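Local coordinates for EF-P arginine 32 rhamnosyl-transferase (Pseudomonas putida KT2440, PDB 5NV8), which belongs to the EarP family of glycosyltransferases and holds 2'-deoxy-thymidine-beta-L-rhamnose in a pocket, at residues R172-F186 with Q268-F280. Sequence-based numbering, arbitrary orientation.
With TRH (2'-deoxy-thymidine-beta-L-rhamnose), chain B.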
# COMPACT_ATOMS: atom_id res chain seq x y z
N ARG A 172 -10.47 4.27 -12.43
CA ARG A 172 -9.97 2.97 -12.89
C ARG A 172 -10.24 1.88 -11.86
O ARG A 172 -10.39 0.71 -12.22
CB ARG A 172 -8.47 3.06 -13.18
CG ARG A 172 -8.12 3.81 -14.46
CD ARG A 172 -6.63 3.74 -14.76
NE ARG A 172 -5.88 4.78 -14.06
CZ ARG A 172 -5.11 4.56 -13.00
NH1 ARG A 172 -4.99 3.33 -12.52
NH2 ARG A 172 -4.47 5.56 -12.42
N ARG A 173 -10.30 2.25 -10.57
CA ARG A 173 -10.62 1.27 -9.54
C ARG A 173 -12.06 0.79 -9.67
O ARG A 173 -12.33 -0.42 -9.62
CB ARG A 173 -10.38 1.88 -8.16
CG ARG A 173 -10.58 0.92 -7.00
CD ARG A 173 -10.82 1.67 -5.69
NE ARG A 173 -11.87 2.67 -5.83
CZ ARG A 173 -12.40 3.35 -4.81
NH1 ARG A 173 -11.96 3.15 -3.57
NH2 ARG A 173 -13.35 4.24 -5.03
N ASP A 174 -13.00 1.72 -9.84
CA ASP A 174 -14.42 1.37 -9.88
C ASP A 174 -14.74 0.51 -11.09
O ASP A 174 -15.50 -0.47 -10.98
CB ASP A 174 -15.26 2.65 -9.89
CG ASP A 174 -15.14 3.43 -8.60
OD1 ASP A 174 -15.74 4.52 -8.50
OD2 ASP A 174 -14.45 2.93 -7.68
N GLY A 175 -14.18 0.84 -12.26
CA GLY A 175 -14.43 0.03 -13.44
C GLY A 175 -13.88 -1.38 -13.33
O GLY A 175 -14.45 -2.32 -13.89
N PHE A 176 -12.77 -1.54 -12.61
CA PHE A 176 -12.19 -2.87 -12.41
C PHE A 176 -13.06 -3.70 -11.47
O PHE A 176 -13.37 -4.86 -11.76
CB PHE A 176 -10.77 -2.74 -11.88
CG PHE A 176 -10.09 -4.06 -11.62
CD1 PHE A 176 -9.37 -4.69 -12.62
CD2 PHE A 176 -10.18 -4.67 -10.38
CE1 PHE A 176 -8.75 -5.90 -12.39
CE2 PHE A 176 -9.56 -5.88 -10.15
CZ PHE A 176 -8.85 -6.50 -11.15
N GLN A 177 -13.45 -3.12 -10.33
CA GLN A 177 -14.22 -3.86 -9.33
C GLN A 177 -15.66 -4.10 -9.74
O GLN A 177 -16.33 -4.92 -9.12
CB GLN A 177 -14.18 -3.11 -8.00
CG GLN A 177 -12.79 -2.95 -7.41
CD GLN A 177 -12.78 -2.22 -6.08
OE1 GLN A 177 -13.57 -1.29 -5.87
NE2 GLN A 177 -11.90 -2.63 -5.19
N GLN A 178 -16.16 -3.40 -10.76
CA GLN A 178 -17.53 -3.57 -11.23
C GLN A 178 -17.63 -4.48 -12.44
O GLN A 178 -18.74 -4.71 -12.94
CB GLN A 178 -18.15 -2.20 -11.56
CG GLN A 178 -18.65 -1.43 -10.35
CD GLN A 178 -18.89 0.04 -10.65
OE1 GLN A 178 -18.60 0.52 -11.75
NE2 GLN A 178 -19.43 0.77 -9.68
N SER A 179 -16.51 -4.99 -12.94
CA SER A 179 -16.49 -5.91 -14.08
C SER A 179 -16.07 -7.28 -13.58
O SER A 179 -14.95 -7.46 -13.09
CB SER A 179 -15.53 -5.41 -15.16
OG SER A 179 -16.02 -4.22 -15.76
N ALA A 180 -16.98 -8.26 -13.70
CA ALA A 180 -16.71 -9.59 -13.17
C ALA A 180 -15.66 -10.33 -13.98
O ALA A 180 -14.88 -11.11 -13.41
CB ALA A 180 -18.01 -10.40 -13.11
N GLU A 181 -15.62 -10.11 -15.29
CA GLU A 181 -14.63 -10.80 -16.12
C GLU A 181 -13.25 -10.17 -15.97
O GLU A 181 -12.24 -10.88 -15.98
CB GLU A 181 -15.07 -10.79 -17.58
CG GLU A 181 -13.96 -11.12 -18.57
CD GLU A 181 -13.75 -12.61 -18.73
OE1 GLU A 181 -12.93 -13.18 -17.98
OE2 GLU A 181 -14.39 -13.21 -19.62
N ALA A 182 -13.19 -8.84 -15.82
CA ALA A 182 -11.91 -8.19 -15.55
C ALA A 182 -11.28 -8.73 -14.28
O ALA A 182 -10.06 -8.95 -14.22
CB ALA A 182 -12.10 -6.68 -15.46
N ARG A 183 -12.09 -8.97 -13.25
CA ARG A 183 -11.58 -9.59 -12.03
C ARG A 183 -11.09 -11.00 -12.31
O ARG A 183 -10.06 -11.43 -11.76
CB ARG A 183 -12.67 -9.60 -10.96
CG ARG A 183 -13.07 -8.23 -10.47
CD ARG A 183 -13.97 -8.32 -9.25
NE ARG A 183 -13.53 -7.46 -8.16
CZ ARG A 183 -14.13 -7.38 -6.98
NH1 ARG A 183 -15.20 -8.12 -6.73
NH2 ARG A 183 -13.66 -6.56 -6.05
N ARG A 184 -11.80 -11.74 -13.16
CA ARG A 184 -11.41 -13.12 -13.46
C ARG A 184 -10.14 -13.16 -14.31
O ARG A 184 -9.30 -14.04 -14.12
CB ARG A 184 -12.55 -13.84 -14.16
N ALA A 185 -10.00 -12.22 -15.24
CA ALA A 185 -8.85 -12.23 -16.14
C ALA A 185 -7.55 -12.00 -15.38
O ALA A 185 -6.57 -12.73 -15.57
CB ALA A 185 -9.03 -11.19 -17.24
N PHE A 186 -7.51 -10.98 -14.52
CA PHE A 186 -6.27 -10.65 -13.83
C PHE A 186 -5.85 -11.75 -12.86
O PHE A 186 -4.66 -12.11 -12.80
CB PHE A 186 -6.41 -9.33 -13.07
CG PHE A 186 -5.22 -8.99 -12.22
CD1 PHE A 186 -3.98 -8.80 -12.81
CD2 PHE A 186 -5.32 -8.92 -10.85
CE1 PHE A 186 -2.87 -8.51 -12.04
CE2 PHE A 186 -4.21 -8.62 -10.07
CZ PHE A 186 -2.99 -8.42 -10.68
N GLN A 268 3.78 -2.31 -10.81
CA GLN A 268 3.11 -1.46 -9.83
C GLN A 268 1.62 -1.33 -10.12
O GLN A 268 0.80 -1.26 -9.20
CB GLN A 268 3.77 -0.07 -9.80
CG GLN A 268 3.96 0.49 -8.40
CD GLN A 268 4.73 1.80 -8.38
OE1 GLN A 268 4.69 2.57 -9.34
NE2 GLN A 268 5.44 2.05 -7.29
N ASP A 269 1.25 -1.32 -11.40
CA ASP A 269 -0.16 -1.23 -11.76
C ASP A 269 -0.89 -2.53 -11.45
O ASP A 269 -2.04 -2.52 -11.01
CB ASP A 269 -0.31 -0.88 -13.24
CG ASP A 269 -0.02 0.58 -13.53
OD1 ASP A 269 -0.11 1.40 -12.59
OD2 ASP A 269 0.31 0.90 -14.69
N ASP A 270 -0.23 -3.68 -11.68
CA ASP A 270 -0.87 -4.95 -11.35
C ASP A 270 -0.97 -5.14 -9.84
O ASP A 270 -1.89 -5.84 -9.37
CB ASP A 270 -0.11 -6.10 -12.00
CG ASP A 270 -0.44 -6.26 -13.47
OD1 ASP A 270 -1.63 -6.43 -13.80
OD2 ASP A 270 0.49 -6.22 -14.30
N PHE A 271 -0.07 -4.54 -9.07
CA PHE A 271 -0.22 -4.56 -7.62
C PHE A 271 -1.46 -3.78 -7.18
O PHE A 271 -2.09 -4.14 -6.18
CB PHE A 271 1.03 -3.99 -6.94
CG PHE A 271 0.96 -4.00 -5.44
CD1 PHE A 271 1.12 -5.18 -4.73
CD2 PHE A 271 0.75 -2.82 -4.74
CE1 PHE A 271 1.05 -5.19 -3.35
CE2 PHE A 271 0.68 -2.82 -3.36
CZ PHE A 271 0.83 -4.01 -2.66
N ASP A 272 -1.81 -2.72 -7.92
CA ASP A 272 -3.09 -2.06 -7.68
C ASP A 272 -4.25 -3.00 -7.97
O ASP A 272 -5.22 -3.06 -7.20
CB ASP A 272 -3.20 -0.79 -8.53
CG ASP A 272 -2.41 0.37 -7.97
OD1 ASP A 272 -2.33 0.51 -6.73
OD2 ASP A 272 -1.85 1.15 -8.77
N ARG A 273 -4.18 -3.73 -9.08
CA ARG A 273 -5.21 -4.71 -9.41
C ARG A 273 -5.31 -5.78 -8.32
O ARG A 273 -6.41 -6.25 -8.01
CB ARG A 273 -4.94 -5.34 -10.77
CG ARG A 273 -4.53 -4.35 -11.86
CD ARG A 273 -5.09 -4.75 -13.22
NE ARG A 273 -4.18 -5.62 -13.97
CZ ARG A 273 -4.55 -6.37 -15.01
NH1 ARG A 273 -5.80 -6.34 -15.44
NH2 ARG A 273 -3.66 -7.13 -15.62
N LEU A 274 -4.17 -6.16 -7.75
CA LEU A 274 -4.19 -7.09 -6.62
C LEU A 274 -4.97 -6.52 -5.44
O LEU A 274 -5.87 -7.17 -4.90
CB LEU A 274 -2.76 -7.44 -6.20
CG LEU A 274 -2.60 -8.60 -5.22
CD1 LEU A 274 -3.30 -9.85 -5.75
CD2 LEU A 274 -1.13 -8.89 -4.96
N LEU A 275 -4.63 -5.28 -5.04
CA LEU A 275 -5.32 -4.66 -3.92
C LEU A 275 -6.82 -4.54 -4.18
O LEU A 275 -7.64 -4.83 -3.29
CB LEU A 275 -4.72 -3.28 -3.63
CG LEU A 275 -3.26 -3.22 -3.19
CD1 LEU A 275 -2.80 -1.78 -3.06
CD2 LEU A 275 -3.05 -3.97 -1.88
N TRP A 276 -7.20 -4.13 -5.39
CA TRP A 276 -8.61 -3.99 -5.73
C TRP A 276 -9.35 -5.33 -5.73
O TRP A 276 -10.58 -5.34 -5.62
CB TRP A 276 -8.76 -3.33 -7.11
CG TRP A 276 -8.05 -2.01 -7.24
CD1 TRP A 276 -7.61 -1.21 -6.22
CD2 TRP A 276 -7.70 -1.34 -8.46
NE1 TRP A 276 -7.01 -0.08 -6.73
CE2 TRP A 276 -7.05 -0.14 -8.10
CE3 TRP A 276 -7.87 -1.64 -9.81
CZ2 TRP A 276 -6.57 0.76 -9.05
CZ3 TRP A 276 -7.40 -0.74 -10.75
CH2 TRP A 276 -6.76 0.45 -10.37
N SER A 277 -8.63 -6.45 -5.85
CA SER A 277 -9.25 -7.75 -6.01
C SER A 277 -9.56 -8.44 -4.69
O SER A 277 -10.51 -9.24 -4.63
CB SER A 277 -8.35 -8.65 -6.86
OG SER A 277 -8.44 -8.30 -8.23
N CYS A 278 -8.81 -8.15 -3.64
CA CYS A 278 -8.92 -8.85 -2.37
C CYS A 278 -9.87 -8.12 -1.42
O CYS A 278 -10.10 -6.92 -1.52
CB CYS A 278 -7.54 -8.98 -1.71
SG CYS A 278 -6.26 -9.66 -2.76
N ASP A 279 -10.43 -8.88 -0.47
CA ASP A 279 -11.33 -8.32 0.53
C ASP A 279 -10.60 -7.75 1.73
O ASP A 279 -11.23 -7.06 2.55
CB ASP A 279 -12.33 -9.38 0.99
CG ASP A 279 -13.02 -10.07 -0.18
OD1 ASP A 279 -13.68 -9.37 -0.98
OD2 ASP A 279 -12.88 -11.31 -0.30
N PHE A 280 -9.30 -8.01 1.86
CA PHE A 280 -8.49 -7.47 2.95
C PHE A 280 -7.04 -7.39 2.48
O PHE A 280 -6.51 -8.38 1.96
CB PHE A 280 -8.60 -8.34 4.21
CG PHE A 280 -7.94 -7.74 5.42
CD1 PHE A 280 -8.53 -6.68 6.09
CD2 PHE A 280 -6.73 -8.24 5.89
CE1 PHE A 280 -7.93 -6.13 7.21
CE2 PHE A 280 -6.13 -7.69 7.00
CZ PHE A 280 -6.73 -6.63 7.66
O4P TRH B . 8.64 -1.35 3.12
P2 TRH B . 8.52 -0.59 1.85
O3P TRH B . 9.24 -1.36 0.62
O1 TRH B . 9.14 0.89 1.94
C1 TRH B . 9.73 1.30 3.19
C2 TRH B . 10.14 2.78 3.14
O2 TRH B . 10.61 3.15 1.85
C3 TRH B . 11.28 3.05 4.13
O3 TRH B . 12.52 2.66 3.54
C4 TRH B . 11.06 2.24 5.39
O4 TRH B . 9.77 2.57 5.95
OPP TRH B . 6.97 -0.45 1.42
P TRH B . 6.55 0.62 0.31
O1P TRH B . 6.83 2.02 0.70
O2P TRH B . 4.98 0.39 -0.01
O5' TRH B . 7.29 0.21 -1.06
C5' TRH B . 6.80 -0.89 -1.83
C4' TRH B . 6.82 -0.48 -3.30
O4' TRH B . 6.85 -1.72 -4.06
C3' TRH B . 5.48 0.15 -3.65
O3' TRH B . 5.57 0.76 -4.94
C2' TRH B . 4.65 -1.11 -3.75
C1' TRH B . 5.57 -1.77 -4.74
N11 TRH B . 5.22 -3.17 -5.07
C21 TRH B . 5.13 -3.51 -6.37
O21 TRH B . 5.32 -2.68 -7.25
N31 TRH B . 4.80 -4.82 -6.72
C41 TRH B . 4.58 -5.78 -5.75
O41 TRH B . 4.29 -6.93 -6.09
C51 TRH B . 4.67 -5.43 -4.41
C5A TRH B . 4.45 -6.39 -3.43
C61 TRH B . 5.00 -4.12 -4.07
O HOH W 1 -2.39 1.96 -11.60
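Trp276 O is gripped by two side chains of 172-186. Gln177 NE2 gives the stronger bond, 3.0 Å from Trp276 O, in the carbonyl plane on a lone pair. Arg183 NH2 adds a weak bond to Trp276 O at 3.3 Å. The Trp276 indole is a knob among Arg172, Arg173, Phe176 and Gln177. Arg173 lays CG over one face, 3.6 Å from the Trp276 five-membered ring centroid. The Trp276 edge meets the Phe176 face in an offset edge-to-face pair, planes at 60°.

Phe186 is the second knob, among Asp270, Arg273, Leu274 and Ser277. Its CG lies anti to the backbone N (chi1 174°), carrying the ring against helix 268-277. Arg273 CB packs over one face, 3.5 Å from the Phe186 ring centroid. The Arg273 chain bends at chi2 and chi3, and one face of its guanidinium meets Phe186 CD1. Arg273 NE and NH2 both hold Asp270 OD1 side-on, Arg273 NE 2.7 Å away.

Helices 169-177 and 180-189 thus pack against the Arg273, Trp276 and Ser277 side of helix 268-277, which carries Gln268 and Phe271 of the TRH pocket. The salt bridge probably offsets the Arg273 charge and fixes its guanidinium, tilted 42° to the Phe186 ring.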